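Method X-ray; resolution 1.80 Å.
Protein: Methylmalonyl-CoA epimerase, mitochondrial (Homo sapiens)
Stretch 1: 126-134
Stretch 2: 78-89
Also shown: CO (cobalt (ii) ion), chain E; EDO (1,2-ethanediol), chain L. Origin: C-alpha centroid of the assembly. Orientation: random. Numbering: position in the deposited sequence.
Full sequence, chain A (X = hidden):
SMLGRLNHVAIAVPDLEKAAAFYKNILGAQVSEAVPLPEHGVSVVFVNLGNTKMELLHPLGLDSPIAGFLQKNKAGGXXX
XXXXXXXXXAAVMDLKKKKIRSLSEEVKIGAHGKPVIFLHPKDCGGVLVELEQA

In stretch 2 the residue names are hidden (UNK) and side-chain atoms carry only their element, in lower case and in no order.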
# COMPACT_ATOMS: atom_id res chain seq x y z
N GLY A 126 -0.61 10.98 -4.71
CA GLY A 126 0.41 9.95 -4.94
C GLY A 126 0.02 8.52 -5.36
O GLY A 126 0.87 7.81 -5.87
N VAL A 127 -1.24 8.10 -5.15
CA VAL A 127 -1.67 6.71 -5.38
C VAL A 127 -3.09 6.57 -5.96
O VAL A 127 -3.92 7.48 -5.78
CB VAL A 127 -1.65 5.94 -4.03
CG1 VAL A 127 -2.66 6.52 -3.07
CG2 VAL A 127 -1.94 4.48 -4.24
N LEU A 128 -3.42 5.43 -6.59
CA LEU A 128 -4.82 5.11 -6.92
C LEU A 128 -5.58 4.74 -5.66
O LEU A 128 -5.22 3.79 -4.96
CB LEU A 128 -4.92 4.00 -7.96
CG LEU A 128 -6.32 3.46 -8.28
CD1 LEU A 128 -7.19 4.50 -8.98
CD2 LEU A 128 -6.21 2.22 -9.18
N VAL A 129 -6.63 5.50 -5.38
CA VAL A 129 -7.41 5.32 -4.16
C VAL A 129 -8.82 4.84 -4.50
O VAL A 129 -9.51 5.46 -5.30
CB VAL A 129 -7.48 6.58 -3.32
CG1 VAL A 129 -8.38 6.35 -2.09
CG2 VAL A 129 -6.05 7.08 -2.91
N GLU A 130 -9.21 3.72 -3.90
CA GLU A 130 -10.58 3.16 -4.03
C GLU A 130 -11.27 3.55 -2.73
O GLU A 130 -10.69 3.41 -1.66
CB GLU A 130 -10.45 1.65 -4.14
CG GLU A 130 -11.73 0.83 -4.09
CD GLU A 130 -11.50 -0.69 -4.20
OE1 GLU A 130 -10.38 -1.30 -3.99
OE2 GLU A 130 -12.54 -1.31 -4.57
N LEU A 131 -12.45 4.12 -2.83
CA LEU A 131 -13.29 4.43 -1.67
C LEU A 131 -14.46 3.47 -1.69
O LEU A 131 -15.10 3.26 -2.72
CB LEU A 131 -13.81 5.86 -1.70
CG LEU A 131 -12.74 6.96 -1.59
CD1 LEU A 131 -13.37 8.35 -1.71
CD2 LEU A 131 -11.95 6.80 -0.28
N GLU A 132 -14.75 2.88 -0.53
CA GLU A 132 -15.74 1.82 -0.47
C GLU A 132 -16.65 2.05 0.69
O GLU A 132 -16.22 2.40 1.78
CB GLU A 132 -15.06 0.43 -0.38
CG GLU A 132 -16.07 -0.72 -0.21
CD GLU A 132 -15.43 -2.11 -0.29
OE1 GLU A 132 -15.30 -2.68 -1.40
OE2 GLU A 132 -15.07 -2.64 0.76
N GLN A 133 -17.93 1.86 0.44
CA GLN A 133 -18.93 2.03 1.44
C GLN A 133 -18.67 1.13 2.65
O GLN A 133 -18.55 -0.09 2.48
CB GLN A 133 -20.29 1.69 0.80
CG GLN A 133 -21.44 1.67 1.73
CD GLN A 133 -21.84 3.04 2.17
OE1 GLN A 133 -22.49 3.78 1.42
NE2 GLN A 133 -21.47 3.39 3.38
N ALA A 134 -18.61 1.71 3.85
CA ALA A 134 -18.46 0.93 5.09
C ALA A 134 -19.65 -0.01 5.29
O ALA A 134 -19.60 -1.18 4.90
CB ALA A 134 -18.32 1.85 6.30
OXT ALA A 134 -20.69 0.36 5.85
N UNK A 78 2.39 -2.53 -6.03
CA UNK A 78 1.27 -1.97 -5.31
C UNK A 78 0.39 -1.28 -6.35
O UNK A 78 0.86 -0.46 -7.15
c UNK A 78 2.76 -1.68 -3.19
c UNK A 78 2.39 -0.00 -1.11
s UNK A 78 3.76 -0.59 -2.12
c UNK A 78 1.76 -1.00 -4.20
N UNK A 79 -0.87 -1.66 -6.37
CA UNK A 79 -1.80 -1.19 -7.40
C UNK A 79 -2.76 -0.13 -6.82
O UNK A 79 -2.99 0.89 -7.47
n UNK A 79 -4.82 -1.72 -8.94
c UNK A 79 -3.22 -1.70 -10.43
c UNK A 79 -2.57 -2.35 -8.01
n UNK A 79 -4.40 -1.31 -11.00
c UNK A 79 -3.48 -1.94 -9.11
c UNK A 79 -5.35 -1.31 -10.08
N UNK A 80 -3.38 -0.36 -5.65
CA UNK A 80 -4.27 0.67 -5.07
C UNK A 80 -4.37 0.51 -3.56
O UNK A 80 -3.99 -0.53 -3.03
n UNK A 80 -8.05 -2.02 -4.92
c UNK A 80 -7.48 -2.43 -6.04
c UNK A 80 -6.56 -0.49 -5.52
n UNK A 80 -6.59 -1.53 -6.43
c UNK A 80 -7.49 -0.80 -4.58
c UNK A 80 -5.68 0.72 -5.71
N UNK A 81 -4.89 1.52 -2.89
CA UNK A 81 -5.32 1.38 -1.49
C UNK A 81 -6.83 1.56 -1.45
O UNK A 81 -7.39 2.34 -2.23
c UNK A 81 -3.09 2.04 -0.53
c UNK A 81 -4.79 3.83 -1.08
c UNK A 81 -4.61 2.38 -0.59
c UNK A 81 -4.25 4.91 -0.09
N UNK A 82 -7.49 0.88 -0.53
CA UNK A 82 -8.90 1.01 -0.43
C UNK A 82 -9.25 1.52 0.96
O UNK A 82 -8.92 0.88 1.96
c UNK A 82 -9.63 -0.29 -0.72
s UNK A 82 -11.40 -0.21 -0.41
N UNK A 83 -9.91 2.67 0.99
CA UNK A 83 -10.33 3.28 2.25
C UNK A 83 -11.86 3.31 2.36
O UNK A 83 -12.59 3.63 1.41
c UNK A 83 -10.03 5.32 3.84
c UNK A 83 -8.21 4.72 2.18
c UNK A 83 -7.58 6.12 2.24
c UNK A 83 -9.72 4.71 2.42
N UNK A 84 -12.36 3.00 3.55
CA UNK A 84 -13.79 2.98 3.77
C UNK A 84 -14.35 4.37 3.98
O UNK A 84 -13.68 5.27 4.47
c UNK A 84 -14.15 2.07 4.94
o UNK A 84 -14.70 0.06 6.73
c UNK A 84 -14.10 -0.34 5.71
o UNK A 84 -13.73 -1.52 5.56
c UNK A 84 -13.79 0.63 4.62
N UNK A 85 -15.60 4.54 3.58
CA UNK A 85 -16.32 5.77 3.83
C UNK A 85 -17.70 5.39 4.34
O UNK A 85 -18.20 4.31 4.04
c UNK A 85 -17.22 6.00 1.45
c UNK A 85 -16.44 6.69 2.57
c UNK A 85 -15.06 7.14 2.09
N UNK A 86 -18.34 6.26 5.11
CA UNK A 86 -19.65 5.85 5.64
C UNK A 86 -20.79 5.95 4.62
O UNK A 86 -21.77 5.24 4.73
c UNK A 86 -20.10 8.01 6.88
o UNK A 86 -20.46 8.67 7.88
c UNK A 86 -20.02 6.52 6.98
o UNK A 86 -19.79 8.54 5.79
N UNK A 87 -20.66 6.83 3.63
CA UNK A 87 -21.71 6.99 2.63
C UNK A 87 -21.08 7.32 1.30
O UNK A 87 -20.70 8.46 1.07
c UNK A 87 -22.70 8.08 3.05
o UNK A 87 -23.83 7.98 0.91
n UNK A 87 -25.05 8.48 2.72
c UNK A 87 -23.92 8.16 2.13
N UNK A 88 -21.04 6.33 0.42
CA UNK A 88 -20.42 6.46 -0.89
C UNK A 88 -21.08 7.56 -1.77
O UNK A 88 -20.40 8.29 -2.50
c UNK A 88 -18.04 4.92 -2.29
c UNK A 88 -21.77 4.65 -2.01
c UNK A 88 -19.41 5.08 -2.75
c UNK A 88 -20.40 5.09 -1.58
N UNK A 89 -22.40 7.67 -1.71
CA UNK A 89 -23.12 8.66 -2.50
C UNK A 89 -22.80 10.05 -2.01
O UNK A 89 -22.57 10.95 -2.82
c UNK A 89 -24.62 8.41 -2.47
o UNK A 89 -24.49 6.68 -4.10
n UNK A 89 -25.78 6.31 -2.30
c UNK A 89 -24.98 7.06 -3.03
CO CO E . -9.60 -2.98 -4.21
C1 EDO L . -26.45 2.70 -4.38
O1 EDO L . -27.32 3.71 -3.83
C2 EDO L . -25.01 3.20 -4.46
O2 EDO L . -24.82 4.11 -5.57
O HOH W 1 -1.49 3.42 -7.42
O HOH W 2 -10.77 -3.52 -6.14
O HOH W 3 -11.39 -4.51 -4.21
O HOH W 4 -8.63 -5.03 -4.74

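Position 78 carries three carbons and a sulfur in an unbranched chain, the sulfur lying between two carbons; that thioether is Met-78, and it stays clear of stretch 1.

Position 79 has one carbon and then a five-membered ring of three carbons and two nitrogens, which is His-79. Its CA-to-CB bond points away, yet the ring end returns to Leu-128, with CE1 3.7 Å from Leu-128 CD2. At the backbone, water 1 donates to His-79 O and accepts from Leu-128 N, both at 2.9 Å, bridging the backbones before direct pairing begins.

Position 80 repeats the one-carbon-plus-ring pattern, and a ring nitrogen lies 2.0 Å from the cobalt ion: His-80, binding through NE2. Glu-130 OE1 takes the same metal at 1.9 Å, so His-80 NE2 and Glu-130 OE1 sit only 2.6 Å apart as two ligands of one ion, not as a hydrogen bond. The other ring nitrogen, His-80 ND1, donates to His-79 ND1 at 3.1 Å.

At position 81, four carbons fork at the first, one arm being two carbons long: Ile-81. Its CD1 reaches Val-127 CG1 at 3.7 Å, and its CG1 meets Val-129 CG2 at 3.9 Å.

Position 82 has one carbon and a sulfur, hence Cys-82. The small side chain touches both acids of stretch 1, its CB 3.5 Å from Glu-130 OE1 and its SG 3.7 Å from Glu-132 CB.

Position 83 again shows four carbons forked at the first, with one longer arm: Ile-83. Its CB packs 4.1 Å from Leu-131 CD2.

Position 84 is a chain of three carbons, the third carrying two oxygens, which makes it Glu-84; its carboxylate is hydrogen-bonded elsewhere in the structure.

Position 85 has one carbon bearing two more, so it is Val-85, with CG1 3.9 Å from Leu-131 CD2.

Position 86 has two carbons, the second carrying two oxygens: Asp-86. Its side chain starts away from stretch 1, while its backbone O accepts a very short 2.3 Å hydrogen bond from Gln-133 NE2.

Position 87 ends in one oxygen and one nitrogen after two carbons. It is Asn-87, the helix N-cap.

Position 88 is a third four-carbon fork with a longer arm, Ile-88, pointing toward stretch 1; its CD1 lies 3.4 Å from Leu-131 O.

Position 89 matches 87 in composition and is Asn-89, whose OD1 accepts from ethanediol O2 at 3.0 Å.

The contact is a parallel ladder in which the backbone sets the register: Ile-81 N donates to Leu-128 O (3.1 Å), Glu-130 N to Ile-81 O (2.8 Å), and the alternation continues until Ala-134 N reaches Val-85 O (2.6 Å). Alternation largely sorts the chemistry: Val-129, Leu-131, Ile-81, Ile-83 and Val-85 share one face, with Gln-133 at its end as the polar exception, whereas Glu-130, Cys-82, Glu-132 and Glu-84 occupy the other. Gln-133 finishes the joint, its OE1 accepting from Ile-88 N at 3.1 Å, so one amide ties the strand's end to the helix start.

Stretch 2, residues 78-89: MHHICIEVDNIN
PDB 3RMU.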